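Local coordinates for IroE protein (Escherichia coli, PDB 2GZR), which hydrolyses the trilactone of enterobactin and its glucosylated forms, preferring the iron-free siderophores and tending to cut just once to leave linear trimers, at residues N2-G7 and A53-L58; Y94-E99 and D180-R185; H148-L153 and S172-R177; F154-W159 and K197-M202. One frame throughout, in Å; residues are numbered along the deposited sequence.

Interaction 1 (N2-G7 and A53-L58)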
loop_
_atom_site.group_PDB
_atom_site.type_symbol
_atom_site.label_atom_id
_atom_site.label_comp_id
_atom_site.label_asym_id
_atom_site.label_seq_id
_atom_site.Cartn_x
_atom_site.Cartn_y
_atom_site.Cartn_z
ATOM N N ASN A 2 4.383 -7.243 16.887
ATOM C CA ASN A 2 4.541 -8.306 17.867
ATOM C C ASN A 2 4.237 -9.693 17.314
ATOM O O ASN A 2 4.835 -10.668 17.754
ATOM C CB ASN A 2 3.668 -8.038 19.094
ATOM C CG ASN A 2 4.181 -6.881 19.931
ATOM O OD1 ASN A 2 5.326 -6.887 20.390
ATOM N ND2 ASN A 2 3.329 -5.881 20.142
ATOM N N ILE A 3 3.318 -9.792 16.358
ATOM C CA ILE A 3 2.995 -11.097 15.785
ATOM C C ILE A 3 4.223 -11.649 15.066
ATOM O O ILE A 3 4.296 -12.839 14.767
ATOM C CB ILE A 3 1.823 -11.028 14.775
ATOM C CG1 ILE A 3 1.363 -12.449 14.429
ATOM C CG2 ILE A 3 2.258 -10.306 13.505
ATOM C CD1 ILE A 3 0.194 -12.506 13.480
ATOM N N ALA A 4 5.178 -10.764 14.782
ATOM C CA ALA A 4 6.421 -11.142 14.119
ATOM C C ALA A 4 7.316 -11.780 15.173
ATOM O O ALA A 4 7.898 -12.844 14.958
ATOM C CB ALA A 4 7.096 -9.913 13.530
ATOM N N ASP A 5 7.419 -11.112 16.318
ATOM C CA ASP A 5 8.217 -11.612 17.427
ATOM C C ASP A 5 7.526 -12.888 17.889
ATOM O O ASP A 5 8.145 -13.943 18.027
ATOM C CB ASP A 5 8.222 -10.590 18.563
ATOM C CG ASP A 5 8.579 -9.200 18.088
ATOM O OD1 ASP A 5 9.733 -8.998 17.657
ATOM O OD2 ASP A 5 7.704 -8.310 18.139
ATOM N N LYS A 6 6.225 -12.761 18.116
ATOM C CA LYS A 6 5.371 -13.856 18.549
ATOM C C LYS A 6 5.525 -15.043 17.600
ATOM O O LYS A 6 6.183 -16.031 17.925
ATOM C CB LYS A 6 3.921 -13.362 18.570
ATOM C CG LYS A 6 2.880 -14.361 19.032
ATOM C CD LYS A 6 1.576 -13.642 19.405
ATOM C CE LYS A 6 1.071 -12.737 18.279
ATOM N NZ LYS A 6 -0.129 -11.942 18.676
ATOM N N GLY A 7 4.924 -14.934 16.422
ATOM C CA GLY A 7 5.010 -16.005 15.447
ATOM C C GLY A 7 3.647 -16.583 15.133
ATOM O O GLY A 7 2.822 -16.767 16.031
ATOM N N ALA A 53 2.655 -0.165 12.250
ATOM C CA ALA A 53 1.233 -0.193 12.580
ATOM C C ALA A 53 0.567 -1.460 12.033
ATOM O O ALA A 53 -0.161 -2.145 12.754
ATOM C CB ALA A 53 0.540 1.056 12.030
ATOM N N VAL A 54 0.813 -1.773 10.766
ATOM C CA VAL A 54 0.230 -2.980 10.180
ATOM C C VAL A 54 0.643 -4.205 10.995
ATOM O O VAL A 54 -0.199 -5.007 11.387
ATOM C CB VAL A 54 0.673 -3.173 8.689
ATOM C CG1 VAL A 54 0.317 -4.587 8.193
ATOM C CG2 VAL A 54 -0.018 -2.136 7.809
HETATM N N MSE A 55 1.941 -4.335 11.259
HETATM C CA MSE A 55 2.472 -5.471 12.020
HETATM C C MSE A 55 1.914 -5.602 13.438
HETATM O O MSE A 55 1.771 -6.702 13.955
HETATM C CB MSE A 55 4.001 -5.391 12.095
HETATM C CG MSE A 55 4.728 -5.810 10.838
HETATM SE SE MSE A 55 4.195 -7.557 10.186
HETATM C CE MSE A 55 4.889 -8.653 11.606
ATOM N N ASP A 56 1.614 -4.472 14.064
ATOM C CA ASP A 56 1.082 -4.459 15.415
ATOM C C ASP A 56 -0.390 -4.868 15.453
ATOM O O ASP A 56 -0.903 -5.266 16.498
ATOM C CB ASP A 56 1.246 -3.056 16.010
ATOM C CG ASP A 56 0.646 -2.932 17.402
ATOM O OD1 ASP A 56 1.217 -3.500 18.360
ATOM O OD2 ASP A 56 -0.406 -2.272 17.537
ATOM N N ARG A 57 -1.064 -4.785 14.312
ATOM C CA ARG A 57 -2.483 -5.113 14.250
ATOM C C ARG A 57 -2.789 -6.382 13.477
ATOM O O ARG A 57 -3.927 -6.840 13.438
ATOM C CB ARG A 57 -3.252 -3.933 13.649
ATOM C CG ARG A 57 -3.017 -2.633 14.404
ATOM C CD ARG A 57 -3.798 -1.479 13.820
ATOM N NE ARG A 57 -3.436 -0.230 14.481
ATOM C CZ ARG A 57 -4.091 0.920 14.344
ATOM N NH1 ARG A 57 -5.163 1.000 13.558
ATOM N NH2 ARG A 57 -3.680 1.992 15.011
ATOM N N LEU A 58 -1.763 -6.954 12.867
ATOM C CA LEU A 58 -1.925 -8.177 12.101
ATOM C C LEU A 58 -2.321 -9.304 13.060
ATOM O O LEU A 58 -1.637 -9.543 14.059
ATOM C CB LEU A 58 -0.604 -8.493 11.404
ATOM C CG LEU A 58 -0.596 -9.417 10.194
ATOM C CD1 LEU A 58 -1.525 -8.865 9.117
ATOM C CD2 LEU A 58 0.831 -9.523 9.673
#
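This is a helix-helix contact on the periphery of an alpha/beta-hydrolase fold, in which Ile3 and Ala4 of the N-terminal helix 2-6 rest on Met55 and Leu58 at the end of helix 51-57. The two short helical segments cross at 56°, their axes approaching to 8.3 Å, and apolar side chains make up the inner part of the interface. Ile3 is the main wedge. With CG1 anti to the backbone N (chi1 -169°), its two branches divide the work. Ile3 CG2 lies 3.6 Å from CE of Met55, a selenomethionine, and 4.0 Å from Leu58 CB. The longer branch runs out to the backbone where helix 51-57 gives way to the following chain, so that Ile3 CD1 stops 3.5 Å from Leu58 O. Met55, for its part, bends at both chi2 and chi3; the folded chain crosses Ile3 at about a right angle and carries its terminal methyl in against helix 2-6, beside Ala4 CB. That last approach is modelled closer than two carbons can sit, so its exact length is doubtful. On the sheet side, Trp30 and Phe13 of the neighbouring strands touch both Ala4 and Met55, while Phe255 of helix 247-262 packs on Leu58; the N-terminal helix is thereby laid over the first hairpin of the sheet. Toward solvent the contact turns polar and looser. Asn2 and Asp56 lie side by side and point the same way, their amide and carboxylate planes 65° apart, with Asn2 ND2 3.6 Å from Asp56 OD1.

Interaction 2 (Y94-E99 and D180-R185)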
loop_
_atom_site.group_PDB
_atom_site.type_symbol
_atom_site.label_atom_id
_atom_site.label_comp_id
_atom_site.label_asym_id
_atom_site.label_seq_id
_atom_site.Cartn_x
_atom_site.Cartn_y
_atom_site.Cartn_z
ATOM N N TYR A 94 5.801 9.980 2.140
ATOM C CA TYR A 94 4.552 9.693 1.429
ATOM C C TYR A 94 3.910 10.813 0.609
ATOM O O TYR A 94 3.019 10.547 -0.210
ATOM C CB TYR A 94 3.503 9.163 2.415
ATOM C CG TYR A 94 3.930 7.961 3.249
ATOM C CD1 TYR A 94 5.194 7.372 3.095
ATOM C CD2 TYR A 94 3.072 7.428 4.214
ATOM C CE1 TYR A 94 5.585 6.291 3.882
ATOM C CE2 TYR A 94 3.456 6.348 5.002
ATOM C CZ TYR A 94 4.712 5.784 4.835
ATOM O OH TYR A 94 5.085 4.721 5.633
ATOM N N THR A 95 4.340 12.054 0.827
ATOM C CA THR A 95 3.754 13.175 0.102
ATOM C C THR A 95 4.434 13.446 -1.227
ATOM O O THR A 95 5.658 13.438 -1.329
ATOM C CB THR A 95 3.732 14.464 0.964
ATOM O OG1 THR A 95 5.052 14.777 1.416
ATOM C CG2 THR A 95 2.818 14.271 2.159
ATOM N N PRO A 96 3.630 13.687 -2.273
ATOM C CA PRO A 96 4.114 13.957 -3.631
ATOM C C PRO A 96 4.970 15.206 -3.769
ATOM O O PRO A 96 4.663 16.255 -3.209
ATOM C CB PRO A 96 2.827 14.034 -4.448
ATOM C CG PRO A 96 1.870 14.626 -3.474
ATOM C CD PRO A 96 2.166 13.830 -2.211
ATOM N N ALA A 97 6.054 15.070 -4.522
ATOM C CA ALA A 97 6.971 16.170 -4.757
ATOM C C ALA A 97 6.318 17.227 -5.644
ATOM O O ALA A 97 6.433 18.421 -5.371
ATOM C CB ALA A 97 8.241 15.649 -5.406
ATOM N N ALA A 98 5.628 16.784 -6.694
ATOM C CA ALA A 98 4.958 17.698 -7.622
ATOM C C ALA A 98 4.183 18.773 -6.872
ATOM O O ALA A 98 4.346 19.962 -7.143
ATOM C CB ALA A 98 4.024 16.925 -8.542
ATOM N N GLU A 99 3.337 18.355 -5.934
ATOM C CA GLU A 99 2.563 19.300 -5.138
ATOM C C GLU A 99 3.055 19.335 -3.695
ATOM O O GLU A 99 4.248 19.515 -3.439
ATOM C CB GLU A 99 1.067 18.946 -5.170
ATOM C CG GLU A 99 0.752 17.460 -5.127
ATOM C CD GLU A 99 0.720 16.827 -6.509
ATOM O OE1 GLU A 99 -0.156 17.203 -7.314
ATOM O OE2 GLU A 99 1.567 15.958 -6.792
ATOM N N ASP A 180 -4.947 18.397 -2.882
ATOM C CA ASP A 180 -6.173 18.255 -3.671
ATOM C C ASP A 180 -5.885 18.106 -5.163
ATOM O O ASP A 180 -6.618 17.427 -5.885
ATOM C CB ASP A 180 -7.069 19.477 -3.461
ATOM C CG ASP A 180 -7.938 19.356 -2.236
ATOM O OD1 ASP A 180 -8.839 18.487 -2.243
ATOM O OD2 ASP A 180 -7.719 20.129 -1.274
ATOM N N ALA A 181 -4.817 18.753 -5.616
ATOM C CA ALA A 181 -4.423 18.711 -7.019
ATOM C C ALA A 181 -3.963 17.323 -7.471
ATOM O O ALA A 181 -3.967 17.021 -8.667
ATOM C CB ALA A 181 -3.329 19.737 -7.273
ATOM N N LEU A 182 -3.561 16.479 -6.526
ATOM C CA LEU A 182 -3.128 15.133 -6.879
ATOM C C LEU A 182 -4.300 14.392 -7.553
ATOM O O LEU A 182 -4.127 13.748 -8.589
ATOM C CB LEU A 182 -2.647 14.377 -5.625
ATOM C CG LEU A 182 -2.076 12.959 -5.802
ATOM C CD1 LEU A 182 -0.950 12.971 -6.825
ATOM C CD2 LEU A 182 -1.561 12.428 -4.462
ATOM N N LEU A 183 -5.491 14.500 -6.970
ATOM C CA LEU A 183 -6.676 13.848 -7.534
ATOM C C LEU A 183 -6.880 14.366 -8.953
ATOM O O LEU A 183 -7.184 13.614 -9.884
ATOM C CB LEU A 183 -7.918 14.163 -6.694
ATOM C CG LEU A 183 -8.774 12.955 -6.286
ATOM C CD1 LEU A 183 -10.086 13.436 -5.688
ATOM C CD2 LEU A 183 -9.041 12.067 -7.501
ATOM N N SER A 184 -6.694 15.669 -9.101
ATOM C CA SER A 184 -6.832 16.320 -10.390
ATOM C C SER A 184 -5.815 15.733 -11.376
ATOM O O SER A 184 -6.172 15.427 -12.512
ATOM C CB SER A 184 -6.629 17.830 -10.224
ATOM O OG SER A 184 -6.970 18.530 -11.406
ATOM N N ARG A 185 -4.562 15.571 -10.937
ATOM C CA ARG A 185 -3.505 14.999 -11.780
ATOM C C ARG A 185 -3.857 13.569 -12.184
ATOM O O ARG A 185 -3.554 13.122 -13.286
ATOM C CB ARG A 185 -2.167 14.947 -11.033
ATOM C CG ARG A 185 -1.530 16.278 -10.686
ATOM C CD ARG A 185 -0.246 16.043 -9.877
ATOM N NE ARG A 185 0.668 15.132 -10.568
ATOM C CZ ARG A 185 1.534 14.324 -9.960
ATOM N NH1 ARG A 185 1.618 14.303 -8.639
ATOM N NH2 ARG A 185 2.307 13.516 -10.676
#
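Glu99 and Arg185 join the loop after helix 87-93 to helix 180-187 of the alpha/beta-hydrolase fold through a salt bridge, backed by small apolar contacts. Both side chains are bent where they meet. Glu99 CG sits between its own backbone N and carbonyl carbon (chi1 39°) and the chain turns again at chi2, while Arg185 bends at chi3 to turn its guanidinium toward Glu99. Carboxylate and guanidinium end up nearly coplanar, 18° apart, and NH1 of Arg185 donates to OE2 of Glu99. The modelled 2.5 Å is very short and the bond is bent, so its precise geometry is doubtful. Ala98 covers one face of the guanidinium, its CB 3.5 Å above the Arg185 plane toward the rim, and Pro96 CB lies at the edge. A second carboxylate, Asp157 of helix 150-161, forms a long, weak ion pair with the same NH1. Without the guanidinium, as with an alanine here in place of Arg185, the Glu99 carboxylate would probably lose its mate and the Ala98 methyl the flat group it rests on. Leu182 borders the pair on the inner side: its CD2 packs 4.2 Å from Pro96 CG, and its CD1 lies 3.9 Å from Glu99 OE2.

Interaction 3 (H148-L153 and S172-R177)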
loop_
_atom_site.group_PDB
_atom_site.type_symbol
_atom_site.label_atom_id
_atom_site.label_comp_id
_atom_site.label_asym_id
_atom_site.label_seq_id
_atom_site.Cartn_x
_atom_site.Cartn_y
_atom_site.Cartn_z
ATOM N N HIS A 148 -2.505 4.333 3.376
ATOM C CA HIS A 148 -3.645 5.023 3.981
ATOM C C HIS A 148 -3.287 6.441 4.418
ATOM O O HIS A 148 -2.180 6.696 4.914
ATOM C CB HIS A 148 -4.168 4.202 5.163
ATOM C CG HIS A 148 -5.143 4.929 6.042
ATOM N ND1 HIS A 148 -4.758 5.898 6.945
ATOM C CD2 HIS A 148 -6.483 4.791 6.191
ATOM C CE1 HIS A 148 -5.816 6.325 7.613
ATOM N NE2 HIS A 148 -6.874 5.668 7.175
ATOM N N SER A 149 -4.231 7.361 4.214
ATOM C CA SER A 149 -4.054 8.766 4.575
ATOM C C SER A 149 -2.912 9.341 3.732
ATOM O O SER A 149 -3.058 9.457 2.516
ATOM C CB SER A 149 -3.747 8.879 6.073
ATOM O OG SER A 149 -4.260 10.091 6.593
ATOM N N TYR A 150 -1.793 9.725 4.356
ATOM C CA TYR A 150 -0.647 10.224 3.581
ATOM C C TYR A 150 -0.168 9.065 2.706
ATOM O O TYR A 150 0.315 9.262 1.597
ATOM C CB TYR A 150 0.520 10.654 4.484
ATOM C CG TYR A 150 0.452 12.070 4.995
ATOM C CD1 TYR A 150 -0.093 13.085 4.216
ATOM C CD2 TYR A 150 0.964 12.402 6.247
ATOM C CE1 TYR A 150 -0.132 14.403 4.668
ATOM C CE2 TYR A 150 0.935 13.720 6.713
ATOM C CZ TYR A 150 0.381 14.714 5.915
ATOM O OH TYR A 150 0.322 16.011 6.364
ATOM N N GLY A 151 -0.295 7.855 3.239
ATOM C CA GLY A 151 0.093 6.677 2.497
ATOM C C GLY A 151 -0.799 6.582 1.277
ATOM O O GLY A 151 -0.362 6.120 0.219
ATOM N N GLY A 152 -2.045 7.036 1.434
ATOM C CA GLY A 152 -3.002 7.027 0.341
ATOM C C GLY A 152 -2.490 7.879 -0.803
ATOM O O GLY A 152 -2.528 7.470 -1.962
ATOM N N LEU A 153 -1.991 9.065 -0.476
ATOM C CA LEU A 153 -1.451 9.978 -1.479
ATOM C C LEU A 153 -0.240 9.396 -2.207
ATOM O O LEU A 153 -0.019 9.675 -3.392
ATOM C CB LEU A 153 -1.027 11.298 -0.828
ATOM C CG LEU A 153 -2.056 12.050 0.022
ATOM C CD1 LEU A 153 -1.408 13.307 0.581
ATOM C CD2 LEU A 153 -3.289 12.398 -0.819
ATOM N N SER A 172 -8.390 6.353 2.048
ATOM C CA SER A 172 -8.590 7.639 2.731
ATOM C C SER A 172 -7.492 8.642 2.434
ATOM O O SER A 172 -6.972 9.277 3.340
ATOM C CB SER A 172 -8.669 7.453 4.240
ATOM O OG SER A 172 -9.786 6.669 4.589
ATOM N N PRO A 173 -7.110 8.788 1.156
ATOM C CA PRO A 173 -6.053 9.750 0.837
ATOM C C PRO A 173 -6.397 11.132 1.398
ATOM O O PRO A 173 -7.474 11.669 1.136
ATOM C CB PRO A 173 -6.016 9.718 -0.694
ATOM C CG PRO A 173 -7.419 9.341 -1.060
ATOM C CD PRO A 173 -7.703 8.239 -0.075
ATOM N N SER A 174 -5.485 11.690 2.184
ATOM C CA SER A 174 -5.705 12.998 2.784
ATOM C C SER A 174 -5.313 14.109 1.812
ATOM O O SER A 174 -4.371 14.878 2.045
ATOM C CB SER A 174 -4.919 13.106 4.091
ATOM O OG SER A 174 -3.705 12.388 4.011
ATOM N N LEU A 175 -6.048 14.178 0.708
ATOM C CA LEU A 175 -5.795 15.175 -0.319
ATOM C C LEU A 175 -6.305 16.557 0.105
ATOM O O LEU A 175 -5.833 17.582 -0.390
ATOM C CB LEU A 175 -6.426 14.712 -1.637
ATOM C CG LEU A 175 -7.766 13.982 -1.515
ATOM C CD1 LEU A 175 -8.860 14.992 -1.238
ATOM C CD2 LEU A 175 -8.065 13.208 -2.795
ATOM N N GLY A 176 -7.240 16.578 1.047
ATOM C CA GLY A 176 -7.780 17.838 1.520
ATOM C C GLY A 176 -6.823 18.610 2.415
ATOM O O GLY A 176 -7.238 19.224 3.396
ATOM N N ARG A 177 -5.539 18.587 2.083
ATOM C CA ARG A 177 -4.551 19.300 2.879
ATOM C C ARG A 177 -3.302 19.625 2.074
ATOM O O ARG A 177 -2.209 19.137 2.372
ATOM C CB ARG A 177 -4.174 18.478 4.112
ATOM C CG ARG A 177 -3.720 17.067 3.807
ATOM C CD ARG A 177 -3.209 16.353 5.050
ATOM N NE ARG A 177 -4.150 16.422 6.166
ATOM C CZ ARG A 177 -4.240 17.446 7.012
ATOM N NH1 ARG A 177 -3.443 18.500 6.878
ATOM N NH2 ARG A 177 -5.130 17.420 7.995
#
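The nucleophile elbow, the tight strand-to-helix turn that carries the active-site Ser149, is braced here by the loop 172-177, with Ser149 and Gly152 lying directly against Ser172, Pro173 and Ser174. Ser149 has the strained backbone of such elbows, phi 64° and psi -114°. Its main chain is met from two places: CA of Ser149 makes a CA-H...O contact to Ser172 O at 3.2 Å, and Ser149 O receives the CA-H of Pro173 as well as a weak hydrogen bond from Ser174 N at 3.3 Å. The nucleophilic OG is held by a hydrogen bond to NE2 of His247, also an active-site residue, and lies 3.5 Å from Ser174 OG. The backbones come so close at Gly152 and Pro173, CA to CA 4.1 Å, that a side-chain carbon on Gly152 would run into Pro173 CA. Further along the helix, Leu153 has CG anti to the carbonyl carbon (chi1 -54°), which sends its CD2 methyl to the loop, 3.8 Å from Pro173 CB and 4.0 Å from Leu175 CB. Tyr150 and Arg177 cross at about a right angle near the surface, where Arg177 CD approaches Tyr150 CE1 to 3.7 Å. On the other flank the His148 ring meets Ser172 CB, while its NE2 is hydrogen-bonded to His247 O. An active-site serine at a strained strand-to-helix turn, with a histidine at hand, marks the nucleophile elbow of alpha/beta-hydrolases.

Interaction 4 (F154-W159 and K197-M202); sequences FVLDSW and KHLAIM
Trp159 and Leu156 of helix 150-161 pack on Lys197, just before strand 198-203, and Leu199 within it, a helix-on-sheet layer of the alpha/beta-hydrolase fold; helix and strand are nearly antiparallel (161°), the axes of the two segments approaching to 10.2 Å. The apolar part centres on the indole. Trp159 has CG anti to the backbone N (chi1 178°), which carries the ring from the helix to the sheet. There Leu199 CD2 sits over the middle of the six-membered ring of Trp159 in a CH-pi contact, 3.9 Å from its centroid and only 10° off the normal. Leu199 CB reaches the same ring system near the nitrogen, and its other methyl, CD1, lies 4.1 Å from Leu156 CD2. Phe194 and Tyr168 also meet the indole, burying it in the layer between helix and sheet. The polar part belongs to Lys197. Its chain, extended beyond CG, slants across near the pyrrole nitrogen, with Lys197 CD 3.5 Å from Trp159 NE1, and ends with NZ donating to Trp159 O at 2.6 Å. The ammonium is bonded to Ser162 O as well, so one charge serves two carbonyls at the C-terminal end of the helix, where it probably suits the dipole. A leucine in place of Lys197 would probably leave both carbonyls without this donor and the helix end less firmly tied to the strand. Within the helix, Phe154 O accepts from Ser158 N on one face of its plane and, on the opposite face, from Ser158 OG at 2.7 Å.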
loop_
_atom_site.group_PDB
_atom_site.type_symbol
_atom_site.label_atom_id
_atom_site.label_comp_id
_atom_site.label_asym_id
_atom_site.label_seq_id
_atom_site.Cartn_x
_atom_site.Cartn_y
_atom_site.Cartn_z
ATOM N N PHE A 154 0.556 8.606 -1.491
ATOM C CA PHE A 154 1.758 8.010 -2.078
ATOM C C PHE A 154 1.407 6.963 -3.141
ATOM O O PHE A 154 2.128 6.792 -4.123
ATOM C CB PHE A 154 2.627 7.362 -0.992
ATOM C CG PHE A 154 3.850 6.686 -1.539
ATOM C CD1 PHE A 154 4.966 7.436 -1.914
ATOM C CD2 PHE A 154 3.863 5.303 -1.749
ATOM C CE1 PHE A 154 6.073 6.822 -2.493
ATOM C CE2 PHE A 154 4.966 4.681 -2.329
ATOM C CZ PHE A 154 6.073 5.443 -2.702
ATOM N N VAL A 155 0.300 6.263 -2.926
ATOM C CA VAL A 155 -0.174 5.247 -3.858
ATOM C C VAL A 155 -0.632 5.935 -5.149
ATOM O O VAL A 155 -0.375 5.453 -6.252
ATOM C CB VAL A 155 -1.371 4.461 -3.250
ATOM C CG1 VAL A 155 -1.820 3.343 -4.208
ATOM C CG2 VAL A 155 -0.989 3.901 -1.893
ATOM N N LEU A 156 -1.314 7.066 -5.004
ATOM C CA LEU A 156 -1.802 7.808 -6.160
ATOM C C LEU A 156 -0.606 8.318 -6.952
ATOM O O LEU A 156 -0.558 8.224 -8.181
ATOM C CB LEU A 156 -2.694 8.986 -5.712
ATOM C CG LEU A 156 -4.107 8.639 -5.204
ATOM C CD1 LEU A 156 -4.811 9.901 -4.750
ATOM C CD2 LEU A 156 -4.928 7.936 -6.310
ATOM N N ASP A 157 0.371 8.850 -6.230
ATOM C CA ASP A 157 1.567 9.380 -6.859
ATOM C C ASP A 157 2.330 8.257 -7.548
ATOM O O ASP A 157 2.998 8.472 -8.556
ATOM C CB ASP A 157 2.455 10.040 -5.811
ATOM C CG ASP A 157 3.648 10.729 -6.422
ATOM O OD1 ASP A 157 3.448 11.717 -7.158
ATOM O OD2 ASP A 157 4.786 10.274 -6.175
ATOM N N SER A 158 2.240 7.061 -6.977
ATOM C CA SER A 158 2.911 5.894 -7.531
ATOM C C SER A 158 2.153 5.390 -8.745
ATOM O O SER A 158 2.757 4.992 -9.739
ATOM C CB SER A 158 3.006 4.789 -6.480
ATOM O OG SER A 158 3.872 5.183 -5.441
ATOM N N TRP A 159 0.828 5.393 -8.650
ATOM C CA TRP A 159 -0.007 4.966 -9.769
ATOM C C TRP A 159 0.361 5.820 -10.998
ATOM O O TRP A 159 0.476 5.320 -12.121
ATOM C CB TRP A 159 -1.485 5.160 -9.416
ATOM C CG TRP A 159 -2.420 4.794 -10.529
ATOM C CD1 TRP A 159 -2.690 3.535 -11.007
ATOM C CD2 TRP A 159 -3.189 5.698 -11.329
ATOM N NE1 TRP A 159 -3.577 3.605 -12.056
ATOM C CE2 TRP A 159 -3.902 4.920 -12.274
ATOM C CE3 TRP A 159 -3.346 7.092 -11.341
ATOM C CZ2 TRP A 159 -4.759 5.492 -13.223
ATOM C CZ3 TRP A 159 -4.196 7.663 -12.285
ATOM C CH2 TRP A 159 -4.894 6.860 -13.214
ATOM N N LYS A 197 -4.283 -0.124 -16.322
ATOM C CA LYS A 197 -3.879 -0.024 -14.917
ATOM C C LYS A 197 -5.003 -0.099 -13.885
ATOM O O LYS A 197 -6.065 0.494 -14.059
ATOM C CB LYS A 197 -3.073 1.261 -14.703
ATOM C CG LYS A 197 -1.837 1.088 -13.819
ATOM C CD LYS A 197 -0.942 2.310 -13.927
ATOM C CE LYS A 197 0.358 2.163 -13.150
ATOM N NZ LYS A 197 1.280 3.284 -13.499
ATOM N N HIS A 198 -4.757 -0.845 -12.808
ATOM C CA HIS A 198 -5.730 -0.974 -11.728
ATOM C C HIS A 198 -5.564 0.142 -10.683
ATOM O O HIS A 198 -4.449 0.575 -10.399
ATOM C CB HIS A 198 -5.600 -2.336 -11.041
ATOM C CG HIS A 198 -6.187 -2.366 -9.662
ATOM N ND1 HIS A 198 -5.538 -1.836 -8.565
ATOM C CD2 HIS A 198 -7.388 -2.803 -9.213
ATOM C CE1 HIS A 198 -6.314 -1.945 -7.501
ATOM N NE2 HIS A 198 -7.443 -2.527 -7.867
ATOM N N LEU A 199 -6.678 0.603 -10.124
ATOM C CA LEU A 199 -6.667 1.646 -9.097
ATOM C C LEU A 199 -7.921 1.567 -8.245
ATOM O O LEU A 199 -9.023 1.836 -8.712
ATOM C CB LEU A 199 -6.579 3.040 -9.715
ATOM C CG LEU A 199 -6.763 4.186 -8.710
ATOM C CD1 LEU A 199 -5.733 4.079 -7.578
ATOM C CD2 LEU A 199 -6.645 5.503 -9.428
ATOM N N ALA A 200 -7.740 1.195 -6.991
ATOM C CA ALA A 200 -8.848 1.077 -6.074
ATOM C C ALA A 200 -8.755 2.130 -4.968
ATOM O O ALA A 200 -7.848 2.097 -4.128
ATOM C CB ALA A 200 -8.861 -0.312 -5.474
ATOM N N ILE A 201 -9.691 3.071 -4.985
ATOM C CA ILE A 201 -9.731 4.113 -3.975
ATOM C C ILE A 201 -10.658 3.613 -2.874
ATOM O O ILE A 201 -11.746 3.100 -3.144
ATOM C CB ILE A 201 -10.252 5.438 -4.570
ATOM C CG1 ILE A 201 -9.305 5.896 -5.687
ATOM C CG2 ILE A 201 -10.345 6.504 -3.482
ATOM C CD1 ILE A 201 -9.750 7.161 -6.435
HETATM N N MSE A 202 -10.216 3.746 -1.633
HETATM C CA MSE A 202 -10.999 3.272 -0.504
HETATM C C MSE A 202 -11.345 4.403 0.464
HETATM O O MSE A 202 -10.466 5.123 0.946
HETATM C CB MSE A 202 -10.220 2.152 0.193
HETATM C CG MSE A 202 -9.711 1.108 -0.810
HETATM SE SE MSE A 202 -8.550 -0.301 -0.130
HETATM C CE MSE A 202 -9.919 -1.527 0.452
#

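How the interactions relate
Interaction 1 closes first along the chain and stands apart, its centre 24 to 31 Å from the others, where the N-terminal helix meets helix 51-57. Interactions 2, 3 and 4 cluster with centres 10 to 12 Å apart around helix 150-161: its first turn serves interaction 3, its next turns serve interaction 4, and the segments of interaction 2 pack against it. In sequence, both segments of interaction 3 fall between those of interaction 2, whereas interaction 4 alternates with each of them. Strands 167-171 and 198-203 are sheet neighbours, and a probable hydrogen bond from Ser172 N to Met202 O joins interactions 3 and 4. The helix that follows the nucleophile is thus held by loop, helix and sheet together.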